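Local coordinates for protein Myo-inositol phosphohydrolase (Mitsuokella multacida, PDB 4WU3) that probably hydrolyses inositol hexakisphosphate as a protein-tyrosine-phosphatase-like inositol phosphatase, and here holds inositol-(1,3,4,5)-tetrakisphosphate, at residues I171-D176 with S183-N188; G339-L344 with S435-R440; E424-F429 with K454-R459. The protein carries 2 engineered substitutions. All blocks are in the same frame, centred on the assembly; numbering follows the deposited sequence.

Contact 1: I171-D176 with S183-N188; sequences IYRFDD and SPVYVN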
loop_
_atom_site.group_PDB
_atom_site.type_symbol
_atom_site.label_atom_id
_atom_site.label_comp_id
_atom_site.label_asym_id
_atom_site.label_seq_id
_atom_site.Cartn_x
_atom_site.Cartn_y
_atom_site.Cartn_z
ATOM N N ILE A 171 8.945 9.218 -31.173
ATOM C CA ILE A 171 8.205 9.107 -29.903
ATOM C C ILE A 171 7.644 7.706 -29.745
ATOM O O ILE A 171 7.003 7.168 -30.662
ATOM C CB ILE A 171 7.011 10.059 -29.844
ATOM C CG1 ILE A 171 7.426 11.487 -30.189
ATOM C CG2 ILE A 171 6.373 10.009 -28.466
ATOM C CD1 ILE A 171 8.019 12.260 -29.040
ATOM N N TYR A 172 7.877 7.117 -28.579
ATOM C CA TYR A 172 7.444 5.743 -28.341
ATOM C C TYR A 172 5.920 5.654 -28.429
ATOM O O TYR A 172 5.202 6.606 -28.107
ATOM C CB TYR A 172 7.932 5.221 -26.975
ATOM C CG TYR A 172 9.422 4.956 -26.881
ATOM C CD1 TYR A 172 9.989 3.822 -27.441
ATOM C CD2 TYR A 172 10.260 5.838 -26.202
ATOM C CE1 TYR A 172 11.351 3.580 -27.347
ATOM C CE2 TYR A 172 11.618 5.608 -26.101
ATOM C CZ TYR A 172 12.159 4.477 -26.675
ATOM O OH TYR A 172 13.510 4.250 -26.569
ATOM N N ARG A 173 5.439 4.507 -28.882
ATOM C CA ARG A 173 4.026 4.191 -28.816
ATOM C C ARG A 173 3.763 3.448 -27.513
ATOM O O ARG A 173 4.680 3.222 -26.723
ATOM C CB ARG A 173 3.598 3.365 -30.024
ATOM C CG ARG A 173 3.379 4.223 -31.261
ATOM C CD ARG A 173 3.113 3.388 -32.500
ATOM N NE ARG A 173 4.337 2.766 -33.002
ATOM C CZ ARG A 173 4.437 2.123 -34.165
ATOM N NH1 ARG A 173 3.379 2.009 -34.962
ATOM N NH2 ARG A 173 5.604 1.596 -34.531
ATOM N N PHE A 174 2.508 3.093 -27.273
ATOM C CA PHE A 174 2.117 2.612 -25.963
ATOM C C PHE A 174 0.935 1.679 -26.056
ATOM O O PHE A 174 -0.002 1.938 -26.799
ATOM C CB PHE A 174 1.753 3.793 -25.068
ATOM C CG PHE A 174 1.671 3.447 -23.609
ATOM C CD1 PHE A 174 2.829 3.228 -22.872
ATOM C CD2 PHE A 174 0.445 3.354 -22.968
ATOM C CE1 PHE A 174 2.765 2.916 -21.526
ATOM C CE2 PHE A 174 0.375 3.050 -21.615
ATOM C CZ PHE A 174 1.534 2.831 -20.894
ATOM N N ASP A 175 0.998 0.595 -25.291
ATOM C CA ASP A 175 -0.094 -0.359 -25.196
ATOM C C ASP A 175 -0.875 -0.126 -23.910
ATOM O O ASP A 175 -0.346 -0.313 -22.816
ATOM C CB ASP A 175 0.428 -1.795 -25.193
ATOM C CG ASP A 175 -0.701 -2.814 -25.135
ATOM O OD1 ASP A 175 -1.584 -2.777 -26.017
ATOM O OD2 ASP A 175 -0.720 -3.635 -24.204
ATOM N N ASP A 176 -2.137 0.259 -24.046
ATOM C CA ASP A 176 -2.961 0.569 -22.885
ATOM C C ASP A 176 -3.404 -0.669 -22.124
ATOM O O ASP A 176 -3.804 -0.570 -20.971
ATOM C CB ASP A 176 -4.188 1.368 -23.308
ATOM C CG ASP A 176 -3.845 2.791 -23.687
ATOM O OD1 ASP A 176 -2.883 3.348 -23.122
ATOM O OD2 ASP A 176 -4.535 3.351 -24.552
ATOM N N SER A 183 7.378 0.210 -29.832
ATOM C CA SER A 183 8.332 0.822 -30.765
ATOM C C SER A 183 7.830 2.153 -31.326
ATOM O O SER A 183 6.640 2.330 -31.586
ATOM C CB SER A 183 8.701 -0.143 -31.899
ATOM O OG SER A 183 7.582 -0.452 -32.704
ATOM N N PRO A 184 8.752 3.099 -31.510
ATOM C CA PRO A 184 8.402 4.491 -31.753
ATOM C C PRO A 184 7.969 4.809 -33.179
ATOM O O PRO A 184 8.255 4.054 -34.099
ATOM C CB PRO A 184 9.702 5.232 -31.417
ATOM C CG PRO A 184 10.779 4.248 -31.695
ATOM C CD PRO A 184 10.202 2.900 -31.362
ATOM N N VAL A 185 7.265 5.926 -33.335
ATOM C CA VAL A 185 7.056 6.526 -34.641
ATOM C C VAL A 185 7.516 7.962 -34.574
ATOM O O VAL A 185 7.706 8.508 -33.490
ATOM C CB VAL A 185 5.585 6.560 -35.087
ATOM C CG1 VAL A 185 4.925 5.244 -34.900
ATOM C CG2 VAL A 185 4.803 7.569 -34.293
ATOM N N TYR A 186 7.702 8.557 -35.743
ATOM C CA TYR A 186 8.068 9.952 -35.834
ATOM C C TYR A 186 6.820 10.832 -35.818
ATOM O O TYR A 186 5.840 10.581 -36.530
ATOM C CB TYR A 186 8.893 10.198 -37.090
ATOM C CG TYR A 186 10.270 9.581 -37.045
ATOM C CD1 TYR A 186 11.326 10.273 -36.488
ATOM C CD2 TYR A 186 10.520 8.313 -37.577
ATOM C CE1 TYR A 186 12.597 9.732 -36.453
ATOM C CE2 TYR A 186 11.791 7.758 -37.540
ATOM C CZ TYR A 186 12.825 8.479 -36.980
ATOM O OH TYR A 186 14.098 7.962 -36.926
ATOM N N VAL A 187 6.864 11.852 -34.978
ATOM C CA VAL A 187 5.768 12.788 -34.830
ATOM C C VAL A 187 6.225 14.156 -35.317
ATOM O O VAL A 187 7.274 14.656 -34.886
ATOM C CB VAL A 187 5.355 12.889 -33.359
ATOM C CG1 VAL A 187 4.251 13.912 -33.180
ATOM C CG2 VAL A 187 4.915 11.528 -32.850
ATOM N N ASN A 188 5.460 14.747 -36.228
ATOM C CA ASN A 188 5.788 16.066 -36.747
ATOM C C ASN A 188 4.938 17.087 -36.027
ATOM O O ASN A 188 3.773 16.842 -35.770
ATOM C CB ASN A 188 5.518 16.160 -38.246
ATOM C CG ASN A 188 6.368 15.212 -39.050
ATOM O OD1 ASN A 188 5.957 14.111 -39.362
ATOM N ND2 ASN A 188 7.557 15.626 -39.371
#
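The beta hairpin of strands 168-175 and 180-188 is joined here by the antiparallel hydrogen-bonded pair I171 and V185. I171 N gives a nearly straight bond to V185 O (2.7 Å, 178°), and V185 N returns one to I171 O (3.0 Å). Beside this pair, I171 lays CG1 against CG2 of V187 at 3.7 Å, the two side chains crossing at a slant. P184 has no N-H to offer, and its CD packs at 4.0 Å from CD1 of Y172, the two side chains pointing the same way. R173 then crosses to the partner strand with its side chain. Bent at chi3 (-75°), it sends NE to S183 O at 2.7 Å, with the acceptor in the guanidinium plane, while NH2 adds a weak second bond to the same oxygen. One face of the guanidinium is covered by V185 CG1, 3.2 Å from CZ, and this packing and the bonds to S183 O together limit rotation of the group. Strand 168-175 is further tied to strand 49-54, the backbone of Y172 bonding to L50 and I52. An angle of 127° between the two strand directions marks a strongly twisted antiparallel hairpin.

Contact 2: G339-L344 with S435-R440; sequences GYIWRL and SWYGLR. With 4IP (inositol-(1,3,4,5)-tetrakisphosphate), chain F.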
loop_
_atom_site.group_PDB
_atom_site.type_symbol
_atom_site.label_atom_id
_atom_site.label_comp_id
_atom_site.label_asym_id
_atom_site.label_seq_id
_atom_site.Cartn_x
_atom_site.Cartn_y
_atom_site.Cartn_z
ATOM N N GLY A 339 9.186 22.650 14.111
ATOM C CA GLY A 339 10.344 22.546 14.992
ATOM C C GLY A 339 10.044 21.725 16.232
ATOM O O GLY A 339 8.941 21.773 16.771
ATOM N N TYR A 340 11.035 20.971 16.689
ATOM C CA TYR A 340 10.881 20.175 17.895
ATOM C C TYR A 340 12.127 20.209 18.801
ATOM O O TYR A 340 12.157 19.546 19.841
ATOM C CB TYR A 340 10.575 18.733 17.504
ATOM C CG TYR A 340 11.639 18.180 16.592
ATOM C CD1 TYR A 340 12.827 17.708 17.115
ATOM C CD2 TYR A 340 11.475 18.164 15.215
ATOM C CE1 TYR A 340 13.826 17.211 16.301
ATOM C CE2 TYR A 340 12.472 17.662 14.385
ATOM C CZ TYR A 340 13.649 17.188 14.943
ATOM O OH TYR A 340 14.673 16.677 14.172
ATOM N N ILE A 341 13.146 20.972 18.416
ATOM C CA ILE A 341 14.357 21.078 19.231
ATOM C C ILE A 341 15.101 22.385 18.988
ATOM O O ILE A 341 15.066 22.941 17.889
ATOM C CB ILE A 341 15.317 19.896 18.951
ATOM C CG1 ILE A 341 16.377 19.769 20.049
ATOM C CG2 ILE A 341 15.987 20.055 17.595
ATOM C CD1 ILE A 341 17.257 18.543 19.924
ATOM N N TRP A 342 15.780 22.870 20.019
ATOM C CA TRP A 342 16.688 23.989 19.847
ATOM C C TRP A 342 18.046 23.454 19.402
ATOM O O TRP A 342 18.748 22.755 20.130
ATOM C CB TRP A 342 16.818 24.814 21.125
ATOM C CG TRP A 342 15.629 25.686 21.398
ATOM C CD1 TRP A 342 14.702 25.508 22.377
ATOM C CD2 TRP A 342 15.237 26.869 20.682
ATOM N NE1 TRP A 342 13.746 26.505 22.318
ATOM C CE2 TRP A 342 14.056 27.353 21.287
ATOM C CE3 TRP A 342 15.765 27.559 19.584
ATOM C CZ2 TRP A 342 13.398 28.496 20.833
ATOM C CZ3 TRP A 342 15.108 28.687 19.129
ATOM C CH2 TRP A 342 13.942 29.153 19.760
ATOM N N ARG A 343 18.387 23.777 18.168
ATOM C CA ARG A 343 19.641 23.388 17.585
ATOM C C ARG A 343 20.686 24.433 17.920
ATOM O O ARG A 343 20.422 25.630 17.852
ATOM C CB ARG A 343 19.468 23.322 16.076
ATOM C CG ARG A 343 20.752 23.137 15.292
ATOM C CD ARG A 343 20.462 23.170 13.799
ATOM N NE ARG A 343 21.525 22.552 13.013
ATOM C CZ ARG A 343 21.505 22.435 11.686
ATOM N NH1 ARG A 343 20.478 22.895 10.984
ATOM N NH2 ARG A 343 22.519 21.860 11.054
ATOM N N LEU A 344 21.874 23.969 18.280
ATOM C CA LEU A 344 23.034 24.830 18.408
ATOM C C LEU A 344 23.674 25.045 17.040
ATOM O O LEU A 344 24.380 24.176 16.548
ATOM C CB LEU A 344 24.044 24.184 19.354
ATOM C CG LEU A 344 25.416 24.846 19.467
ATOM C CD1 LEU A 344 25.286 26.291 19.924
ATOM C CD2 LEU A 344 26.261 24.036 20.441
ATOM N N SER A 435 18.644 27.804 16.715
ATOM C CA SER A 435 17.479 27.812 15.833
ATOM C C SER A 435 16.459 26.754 16.240
ATOM O O SER A 435 16.791 25.753 16.870
ATOM C CB SER A 435 17.897 27.625 14.367
ATOM O OG SER A 435 18.612 26.423 14.182
ATOM N N TRP A 436 15.200 26.986 15.898
ATOM C CA TRP A 436 14.153 26.034 16.224
ATOM C C TRP A 436 14.042 25.063 15.057
ATOM O O TRP A 436 13.486 25.386 14.016
ATOM C CB TRP A 436 12.844 26.766 16.476
ATOM C CG TRP A 436 11.710 25.895 16.959
ATOM C CD1 TRP A 436 10.499 25.733 16.359
ATOM C CD2 TRP A 436 11.680 25.092 18.149
ATOM N NE1 TRP A 436 9.720 24.878 17.091
ATOM C CE2 TRP A 436 10.420 24.468 18.194
ATOM C CE3 TRP A 436 12.599 24.836 19.175
ATOM C CZ2 TRP A 436 10.048 23.604 19.227
ATOM C CZ3 TRP A 436 12.233 23.974 20.200
ATOM C CH2 TRP A 436 10.966 23.370 20.217
ATOM N N TYR A 437 14.606 23.880 15.242
ATOM C CA TYR A 437 14.841 22.955 14.152
ATOM C C TYR A 437 13.713 21.970 13.994
ATOM O O TYR A 437 13.401 21.224 14.919
ATOM C CB TYR A 437 16.136 22.171 14.383
ATOM C CG TYR A 437 16.501 21.258 13.231
ATOM C CD1 TYR A 437 17.175 21.747 12.118
ATOM C CD2 TYR A 437 16.156 19.917 13.249
ATOM C CE1 TYR A 437 17.509 20.913 11.057
ATOM C CE2 TYR A 437 16.468 19.080 12.189
ATOM C CZ TYR A 437 17.144 19.583 11.099
ATOM O OH TYR A 437 17.456 18.747 10.058
ATOM N N GLY A 438 13.121 21.958 12.806
ATOM C CA GLY A 438 12.186 20.899 12.423
ATOM C C GLY A 438 12.780 20.050 11.314
ATOM O O GLY A 438 13.824 20.374 10.774
ATOM N N LEU A 439 12.113 18.956 10.978
ATOM C CA LEU A 439 12.551 18.085 9.896
ATOM C C LEU A 439 12.918 18.875 8.642
ATOM O O LEU A 439 12.190 19.777 8.226
ATOM C CB LEU A 439 11.435 17.095 9.574
ATOM C CG LEU A 439 11.614 16.227 8.328
ATOM C CD1 LEU A 439 12.695 15.183 8.571
ATOM C CD2 LEU A 439 10.283 15.574 7.981
ATOM N N ARG A 440 14.041 18.511 8.033
ATOM C CA ARG A 440 14.604 19.244 6.881
ATOM C C ARG A 440 14.879 20.735 7.131
ATOM O O ARG A 440 15.058 21.509 6.188
ATOM C CB ARG A 440 13.698 19.105 5.659
ATOM C CG ARG A 440 13.801 17.760 4.965
ATOM C CD ARG A 440 12.852 17.703 3.784
ATOM N NE ARG A 440 12.722 16.350 3.260
ATOM C CZ ARG A 440 12.024 16.032 2.176
ATOM N NH1 ARG A 440 11.391 16.976 1.488
ATOM N NH2 ARG A 440 11.977 14.770 1.775
HETATM C C1 4IP F . 22.514 24.632 3.786
HETATM O O1 4IP F . 23.129 25.912 3.641
HETATM C C2 4IP F . 22.536 24.203 5.247
HETATM O O2 4IP F . 23.872 24.231 5.730
HETATM C C3 4IP F . 22.004 22.786 5.424
HETATM O O3 4IP F . 22.079 22.415 6.803
HETATM C C4 4IP F . 22.778 21.781 4.576
HETATM O O4 4IP F . 22.170 20.491 4.713
HETATM C C5 4IP F . 22.762 22.205 3.112
HETATM O O5 4IP F . 23.531 21.298 2.319
HETATM C C6 4IP F . 23.290 23.628 2.934
HETATM O O6 4IP F . 23.221 24.016 1.560
HETATM P P1 4IP F . 22.344 27.291 3.894
HETATM O O1P 4IP F . 21.394 27.398 2.733
HETATM O O2P 4IP F . 23.455 28.308 3.909
HETATM O O3P 4IP F . 21.691 27.110 5.241
HETATM P P3 4IP F . 20.752 21.942 7.589
HETATM O O4P 4IP F . 20.058 21.020 6.613
HETATM O O5P 4IP F . 20.018 23.232 7.877
HETATM O O6P 4IP F . 21.271 21.230 8.813
HETATM P P4 4IP F . 23.020 19.170 5.093
HETATM O O7P 4IP F . 23.849 19.573 6.288
HETATM O O8P 4IP F . 21.943 18.163 5.415
HETATM O O9P 4IP F . 23.817 18.885 3.835
HETATM P P5 4IP F . 23.038 20.915 0.829
HETATM O OPF 4IP F . 21.522 21.039 0.860
HETATM O OPG 4IP F . 23.550 19.500 0.660
HETATM O OPH 4IP F . 23.712 21.937 -0.058
HETATM O O HOH W 1 6.983 23.624 16.550
HETATM O O HOH W 2 18.596 25.227 11.628
#
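W436 lies flat over the backbone of G339-I341 and turns one edge to W342. Its CG stands anti to the backbone N (chi1 -174°), which carries the indole across to segment 339-344. CB approaches CZ3 of W342 at 4.0 Å. CD1 and NE1 lie beneath G339, whose CA sits over the five-membered ring in a CH-pi contact, 3.2 Å from NE1. NE1 itself donates to a water in the indole plane, and that water donates to G339 O. Along the six-membered ring, CE2 and CZ2 lie against the carbonyl of G339 (CZ2 to G339 O 3.3 Å), CH2 meets the carbonyl carbon of Y340 at 3.7 Å, and CZ3 touches both I341 and the W342 ring. CE3 meets I341 O and reaches CE2 of W342 at 3.6 Å in an edge-to-face pair with planes at 56°. With an alanine here the G339-I341 backbone would probably lose its cover, the water its indole N-H and the face of W342 the edge resting on it. Strands 342-346 and 432-438 are antiparallel neighbours in a mixed sheet, and next to the W342-W436 pair a classic beta bulge sets both Y340 and I341 against Y437: Y340 N donates to Y437 O, and Y437 N to I341 O at 2.8 Å. Sharing a face with S435 and Y437, R343 runs extended past S435 OG, which is hydrogen-bonded to D345 and, through a water, to R343 NH1. The guanidinium stands nearly upright to the Y437 ring (81°) and grips the 3-phosphate of the ligand edge-on, NH2 to O6P at 2.6 Å and NH1 to O5P at 3.2 Å. S540, Q541 N, A544 N and R546 of the phosphatase P-loop bond the same ligand, and K76 of the second subunit makes a cation-pi contact with Y340.

Contact 3: E424-F429 with K454-R459; sequences ETHGVF and KDENSR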
loop_
_atom_site.group_PDB
_atom_site.type_symbol
_atom_site.label_atom_id
_atom_site.label_comp_id
_atom_site.label_asym_id
_atom_site.label_seq_id
_atom_site.Cartn_x
_atom_site.Cartn_y
_atom_site.Cartn_z
ATOM N N GLU A 424 13.736 29.859 8.803
ATOM C CA GLU A 424 13.595 29.155 10.065
ATOM C C GLU A 424 13.806 30.122 11.229
ATOM O O GLU A 424 14.578 31.089 11.125
ATOM C CB GLU A 424 14.593 27.992 10.147
ATOM C CG GLU A 424 16.061 28.400 10.157
ATOM C CD GLU A 424 16.711 28.380 8.782
ATOM O OE1 GLU A 424 15.991 28.448 7.769
ATOM O OE2 GLU A 424 17.952 28.299 8.713
ATOM N N THR A 425 13.112 29.857 12.325
ATOM C CA THR A 425 13.216 30.670 13.538
ATOM C C THR A 425 14.575 30.458 14.214
ATOM O O THR A 425 14.989 29.330 14.422
ATOM C CB THR A 425 12.092 30.307 14.531
ATOM O OG1 THR A 425 10.885 30.960 14.138
ATOM C CG2 THR A 425 12.450 30.733 15.947
ATOM N N HIS A 426 15.266 31.548 14.534
ATOM C CA HIS A 426 16.571 31.474 15.197
ATOM C C HIS A 426 16.809 32.714 16.041
ATOM O O HIS A 426 16.071 33.703 15.941
ATOM C CB HIS A 426 17.711 31.344 14.190
ATOM C CG HIS A 426 17.933 32.578 13.376
ATOM N ND1 HIS A 426 19.074 33.347 13.480
ATOM C CD2 HIS A 426 17.146 33.191 12.459
ATOM C CE1 HIS A 426 18.986 34.373 12.647
ATOM N NE2 HIS A 426 17.823 34.304 12.020
ATOM N N GLY A 427 17.860 32.647 16.860
ATOM C CA GLY A 427 18.238 33.748 17.730
ATOM C C GLY A 427 19.521 33.455 18.464
ATOM O O GLY A 427 20.353 32.690 17.985
ATOM N N VAL A 428 19.676 34.064 19.631
ATOM C CA VAL A 428 20.889 33.914 20.431
ATOM C C VAL A 428 20.535 33.566 21.872
ATOM O O VAL A 428 19.797 34.301 22.531
ATOM C CB VAL A 428 21.729 35.213 20.415
ATOM C CG1 VAL A 428 23.065 35.006 21.114
ATOM C CG2 VAL A 428 21.960 35.669 18.988
ATOM N N PHE A 429 21.056 32.434 22.339
ATOM C CA PHE A 429 20.937 32.007 23.739
ATOM C C PHE A 429 22.307 32.045 24.391
ATOM O O PHE A 429 23.199 31.318 23.954
ATOM C CB PHE A 429 20.446 30.563 23.838
ATOM C CG PHE A 429 19.007 30.371 23.472
ATOM C CD1 PHE A 429 18.169 31.454 23.266
ATOM C CD2 PHE A 429 18.487 29.097 23.366
ATOM C CE1 PHE A 429 16.839 31.272 22.945
ATOM C CE2 PHE A 429 17.157 28.902 23.046
ATOM C CZ PHE A 429 16.332 29.992 22.830
ATOM N N LYS A 454 6.944 36.781 14.131
ATOM C CA LYS A 454 6.068 36.576 15.281
ATOM C C LYS A 454 6.345 35.239 15.971
ATOM O O LYS A 454 6.404 35.163 17.196
ATOM C CB LYS A 454 4.603 36.637 14.863
ATOM C CG LYS A 454 3.664 36.413 16.034
ATOM C CD LYS A 454 2.209 36.340 15.616
ATOM C CE LYS A 454 1.322 36.160 16.839
ATOM N NZ LYS A 454 -0.084 35.852 16.466
ATOM N N ASP A 455 6.506 34.183 15.182
ATOM C CA ASP A 455 6.893 32.892 15.728
ATOM C C ASP A 455 8.237 33.028 16.431
ATOM O O ASP A 455 8.407 32.537 17.533
ATOM C CB ASP A 455 6.976 31.840 14.615
ATOM C CG ASP A 455 7.425 30.474 15.123
ATOM O OD1 ASP A 455 8.645 30.261 15.282
ATOM O OD2 ASP A 455 6.562 29.600 15.344
ATOM N N GLU A 456 9.177 33.723 15.797
ATOM C CA GLU A 456 10.530 33.889 16.338
ATOM C C GLU A 456 10.538 34.609 17.679
ATOM O O GLU A 456 11.116 34.130 18.655
ATOM C CB GLU A 456 11.418 34.650 15.339
ATOM C CG GLU A 456 12.913 34.596 15.626
ATOM C CD GLU A 456 13.748 34.903 14.391
ATOM O OE1 GLU A 456 13.947 36.106 14.102
ATOM O OE2 GLU A 456 14.202 33.949 13.705
ATOM N N ASN A 457 9.915 35.779 17.730
ATOM C CA ASN A 457 9.922 36.551 18.958
ATOM C C ASN A 457 9.282 35.763 20.090
ATOM O O ASN A 457 9.759 35.794 21.230
ATOM C CB ASN A 457 9.220 37.891 18.754
ATOM C CG ASN A 457 10.068 38.867 17.960
ATOM O OD1 ASN A 457 11.227 39.108 18.295
ATOM N ND2 ASN A 457 9.496 39.435 16.908
ATOM N N SER A 458 8.220 35.038 19.757
ATOM C CA SER A 458 7.439 34.323 20.753
ATOM C C SER A 458 8.224 33.171 21.357
ATOM O O SER A 458 8.215 32.968 22.578
ATOM C CB SER A 458 6.149 33.800 20.130
ATOM O OG SER A 458 5.355 33.144 21.099
ATOM N N ARG A 459 8.915 32.422 20.505
ATOM C CA ARG A 459 9.641 31.249 20.971
ATOM C C ARG A 459 10.900 31.628 21.742
ATOM O O ARG A 459 11.261 30.947 22.705
ATOM C CB ARG A 459 9.980 30.313 19.806
ATOM C CG ARG A 459 8.763 29.626 19.220
ATOM C CD ARG A 459 9.116 28.564 18.185
ATOM N NE ARG A 459 7.911 27.998 17.570
ATOM C CZ ARG A 459 7.181 27.020 18.101
ATOM N NH1 ARG A 459 7.528 26.470 19.258
ATOM N NH2 ARG A 459 6.101 26.585 17.473
HETATM O O HOH W 3 16.760 36.254 15.590
#
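T425 and H426 of segment 424-429 meet D455 and E456 where helix 449-463 packs against the mixed sheet holding strands 426-429 and 432-438, two acidic side chains of the helix reaching the hydroxyl of T425 and the backbone of H426. T425 OG1 donates to D455 OD1 at 2.6 Å, on the anti side of the carboxylate. The next residue offers its backbone: H426 N bonds E456 OE2 at 2.8 Å and nearly straight (172°), again on the anti side and well out of the carboxylate plane. E456 gets there with CG anti to its backbone N (chi1 -166°) and an extended chain, its CG passing 3.9 Å from T425 CG2. The bond from H426 N also brings the same carboxylate oxygen, E456 OE2, to 2.9 Å from H426 O, two acceptors side by side. A water donates to H426 O and, weakly, to E456 OE1. The H426 ring stands almost perpendicular to the carboxylate, with CD2 at 3.3 Å from E456 OE2.

In the second shell each partner is held in turn. R506 makes a salt bridge to E456 OE1, which with the H426 N bond should limit rotation of the buried carboxylate, and D420 takes the hydrogen bond of H426 NE2. N444 ND2 is hydrogen-bonded to T425 OG1, so this hydroxyl is gripped from the helix and from a loop. E424, just before T425, turns the other way toward the phosphate site, where its carboxylate bridges R546 and R422. Within the helix, one turn on from D455, R459 closes a salt bridge, NE to D455 OD2 at 3.1 Å, met on the syn side with the oxygen near the guanidinium plane.

In the fold
Contacts 2 and 3 adjoin, their centres 11 Å apart, and share one mixed sheet in which strands 426-429 and 432-438 are neighbours. A probable hydrogen bond from W436 N to T425 O (2.8 Å) joins them, and W342 CD2 packs on F429 CE2 at 3.7 Å. Both border the same bound inositol tetrakisphosphate: contact 2 supplies R343 directly, while E424 of contact 3 lies about 5 Å from it and reaches R546, a residue of that pocket. Contact 1 stands apart on the opposite side of the chain's centre, about 50 Å from contact 2 and 55 Å from contact 3 between centres, and touches neither.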